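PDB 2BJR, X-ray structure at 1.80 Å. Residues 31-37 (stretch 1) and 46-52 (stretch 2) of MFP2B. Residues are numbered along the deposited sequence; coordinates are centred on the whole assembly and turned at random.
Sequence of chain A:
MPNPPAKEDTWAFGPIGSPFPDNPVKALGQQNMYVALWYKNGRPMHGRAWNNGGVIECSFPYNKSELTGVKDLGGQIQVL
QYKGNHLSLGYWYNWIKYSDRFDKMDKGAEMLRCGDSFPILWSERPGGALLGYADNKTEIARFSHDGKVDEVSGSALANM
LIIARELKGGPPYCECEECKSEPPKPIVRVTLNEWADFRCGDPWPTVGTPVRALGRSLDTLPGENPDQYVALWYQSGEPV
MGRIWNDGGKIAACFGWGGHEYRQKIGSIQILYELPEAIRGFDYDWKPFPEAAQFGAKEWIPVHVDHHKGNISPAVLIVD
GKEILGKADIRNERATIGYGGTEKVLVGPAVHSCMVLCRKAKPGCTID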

# COMPACT_ATOMS: atom_id res chain seq x y z
N GLN A 31 3.00 -3.54 0.45
CA GLN A 31 1.65 -3.27 -0.04
C GLN A 31 0.66 -2.99 1.07
O GLN A 31 -0.24 -2.18 0.89
CB GLN A 31 1.14 -4.43 -0.91
CG GLN A 31 -0.14 -4.11 -1.67
CD GLN A 31 0.08 -2.98 -2.71
OE1 GLN A 31 0.94 -3.14 -3.57
NE2 GLN A 31 -0.62 -1.87 -2.59
N ASN A 32 0.81 -3.68 2.21
CA ASN A 32 -0.22 -3.67 3.22
C ASN A 32 0.38 -3.85 4.59
O ASN A 32 0.07 -4.81 5.30
CB ASN A 32 -1.20 -4.75 2.93
CG ASN A 32 -2.43 -4.74 3.86
OD1 ASN A 32 -2.83 -3.71 4.36
ND2 ASN A 32 -3.05 -5.93 4.03
N MSE A 33 1.29 -2.95 4.91
CA MSE A 33 2.02 -3.01 6.17
C MSE A 33 2.32 -1.57 6.55
O MSE A 33 2.99 -0.87 5.79
CB MSE A 33 3.31 -3.83 6.01
CG MSE A 33 4.05 -4.05 7.30
SE MSE A 33 5.57 -5.25 7.00
CE MSE A 33 4.48 -6.85 6.46
N TYR A 34 1.86 -1.14 7.75
CA TYR A 34 1.93 0.24 8.20
C TYR A 34 2.63 0.32 9.57
O TYR A 34 2.51 -0.60 10.37
CB TYR A 34 0.55 0.90 8.27
CG TYR A 34 -0.27 0.79 7.00
CD1 TYR A 34 -0.98 -0.36 6.68
CD2 TYR A 34 -0.38 1.88 6.15
CE1 TYR A 34 -1.72 -0.45 5.51
CE2 TYR A 34 -1.13 1.80 5.01
CZ TYR A 34 -1.79 0.67 4.70
OH TYR A 34 -2.57 0.67 3.58
N VAL A 35 3.31 1.44 9.81
CA VAL A 35 4.06 1.67 11.02
C VAL A 35 3.08 1.92 12.16
O VAL A 35 2.26 2.87 12.12
CB VAL A 35 5.08 2.86 10.86
CG1 VAL A 35 5.92 2.98 12.09
CG2 VAL A 35 5.97 2.64 9.66
N ALA A 36 3.21 1.13 13.23
CA ALA A 36 2.29 1.16 14.35
C ALA A 36 3.00 1.20 15.67
O ALA A 36 4.18 0.88 15.79
CB ALA A 36 1.34 -0.00 14.32
N LEU A 37 2.24 1.65 16.65
CA LEU A 37 2.76 1.94 18.00
C LEU A 37 1.75 1.52 19.07
O LEU A 37 0.55 1.77 18.98
CB LEU A 37 3.06 3.44 18.14
CG LEU A 37 3.44 3.96 19.54
CD1 LEU A 37 4.80 3.39 20.01
CD2 LEU A 37 3.46 5.50 19.47
N HIS A 46 7.14 -0.38 19.04
CA HIS A 46 6.62 -0.34 17.67
C HIS A 46 6.28 -1.73 17.13
O HIS A 46 6.80 -2.73 17.64
CB HIS A 46 7.59 0.44 16.78
CG HIS A 46 7.65 1.88 17.12
ND1 HIS A 46 8.66 2.40 17.90
CD2 HIS A 46 6.85 2.93 16.80
CE1 HIS A 46 8.45 3.70 18.08
NE2 HIS A 46 7.37 4.05 17.41
N GLY A 47 5.42 -1.77 16.11
CA GLY A 47 4.91 -2.98 15.52
C GLY A 47 4.33 -2.59 14.17
O GLY A 47 4.74 -1.57 13.57
N ARG A 48 3.37 -3.37 13.74
CA ARG A 48 2.83 -3.25 12.42
C ARG A 48 1.33 -3.39 12.40
O ARG A 48 0.74 -4.15 13.19
CB ARG A 48 3.55 -4.21 11.47
CG ARG A 48 3.30 -5.68 11.73
CD ARG A 48 4.39 -6.64 11.21
NE ARG A 48 4.18 -8.02 11.72
CZ ARG A 48 3.25 -8.80 11.24
NH1 ARG A 48 2.49 -8.35 10.28
NH2 ARG A 48 3.01 -10.01 11.73
N ALA A 49 0.68 -2.66 11.50
CA ALA A 49 -0.71 -2.78 11.25
C ALA A 49 -0.93 -3.11 9.77
O ALA A 49 -0.01 -2.91 8.94
CB ALA A 49 -1.41 -1.49 11.58
N TRP A 50 -2.10 -3.66 9.48
CA TRP A 50 -2.48 -3.99 8.09
C TRP A 50 -3.96 -3.97 7.92
O TRP A 50 -4.71 -3.97 8.89
CB TRP A 50 -1.91 -5.33 7.66
CG TRP A 50 -2.46 -6.55 8.39
CD1 TRP A 50 -3.51 -7.33 7.99
CD2 TRP A 50 -1.99 -7.11 9.61
NE1 TRP A 50 -3.72 -8.34 8.90
CE2 TRP A 50 -2.80 -8.24 9.90
CE3 TRP A 50 -0.96 -6.79 10.51
CZ2 TRP A 50 -2.62 -9.04 11.05
CZ3 TRP A 50 -0.79 -7.58 11.66
CH2 TRP A 50 -1.60 -8.71 11.89
N ASN A 51 -4.39 -3.84 6.68
CA ASN A 51 -5.76 -3.86 6.31
C ASN A 51 -6.29 -5.29 6.14
O ASN A 51 -5.75 -6.07 5.35
CB ASN A 51 -5.89 -3.15 4.95
CG ASN A 51 -7.33 -3.02 4.46
OD1 ASN A 51 -8.21 -3.87 4.73
ND2 ASN A 51 -7.54 -2.00 3.60
N ASN A 52 -7.36 -5.62 6.87
CA ASN A 52 -8.17 -6.82 6.59
C ASN A 52 -9.65 -6.44 6.58
O ASN A 52 -10.19 -5.96 7.58
CB ASN A 52 -7.90 -7.95 7.62
CG ASN A 52 -8.56 -9.27 7.22
OD1 ASN A 52 -8.84 -9.48 6.04
ND2 ASN A 52 -8.82 -10.15 8.20
O HOH W 1 -5.33 -0.26 3.19

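The two stretches lie side by side as antiparallel strands, with residues 34-37 of the first paired against 46-49 of the second, whose strand runs on to 52. Their axes come within 4.4 Å, and their N-to-C directions make an angle of 130° rather than a full 180°. Tyr34 pairs with Ala49, Val35 with Arg48, Ala36 with Gly47 and Leu37 with His46, and together the stretches bury 571 Å² between them.

Backbone hydrogen bonds hold the register. In an antiparallel ladder, hydrogen-bonded pairs alternate with non-hydrogen-bonded ones, and each hydrogen-bonded pair can exchange two bonds. Tyr34 N donates to Ala49 O (2.8 Å) and Ala49 N returns a bond to Tyr34 O (3.0 Å). Two residues on, Ala36 N reaches Gly47 O at 3.1 Å, while Gly47 N reaches Ala36 O at 2.9 Å. Three of these carbonyls also receive weaker CA-H...O contacts, a common feature of such ladders: Met33 CA lies 3.4 Å from Ala49 O, Arg48 CA 3.4 Å from Tyr34 O, and His46 CA 3.3 Å from Ala36 O.

Beyond the regular ladder, at Asn32, a side chain takes over the role of the backbone. Its carboxamide carries an acceptor and a donor close together, and so can bond to both the NH and the C=O of one residue. Asn51 N donates to Asn32 OD1 (2.8 Å), and Asn32 ND2 donates to Asn51 O (3.0 Å). Both bonds are nearly straight, with angles at hydrogen of 164° and 167°. The t rotamer of Asn32 accompanies this arrangement, in which the end of the side chain comes nearer to the second stretch although its CA-to-CB bond points sideways. Nearby, Asn32 O sits 3.1 Å from Trp50 CB, a close packing contact.

Side chains meet on both faces of the sheet. On the face of Tyr34, Ala36 and Ala49, Ala36 CB lies 4.2 Å from Ala49 CB, an apolar contact between two methyl groups. The Tyr34 ring turns its edge toward the backbone, with Ala49 O and Trp50 CA near its plane; Tyr34 CD1 is 4.2 Å from Trp50 CA. Gly47, opposite Ala36, adds no side chain to this face.

On the face of Val35, Leu37, His46 and Arg48, the clearest contact is between Leu37 and His46. Leu37 CD1 lies over one face of the imidazole, 4.0 Å from the centroid of the His46 ring and 22° off its normal, a CH-pi interaction in which a methyl group meets the pi cloud. The same imidazole remains free to bond through ND1 elsewhere in the structure. Toward the start of stretch 1, the aliphatic part of selenomethionine Met33 meets that of Arg48, with Met33 CG 4.2 Å from Arg48 CB.

One water adds a polar link, donating to Tyr34 OH at 2.9 Å and accepting from Asn51 ND2 at 2.8 Å. It thus joins two polar side-chain ends across the stretches.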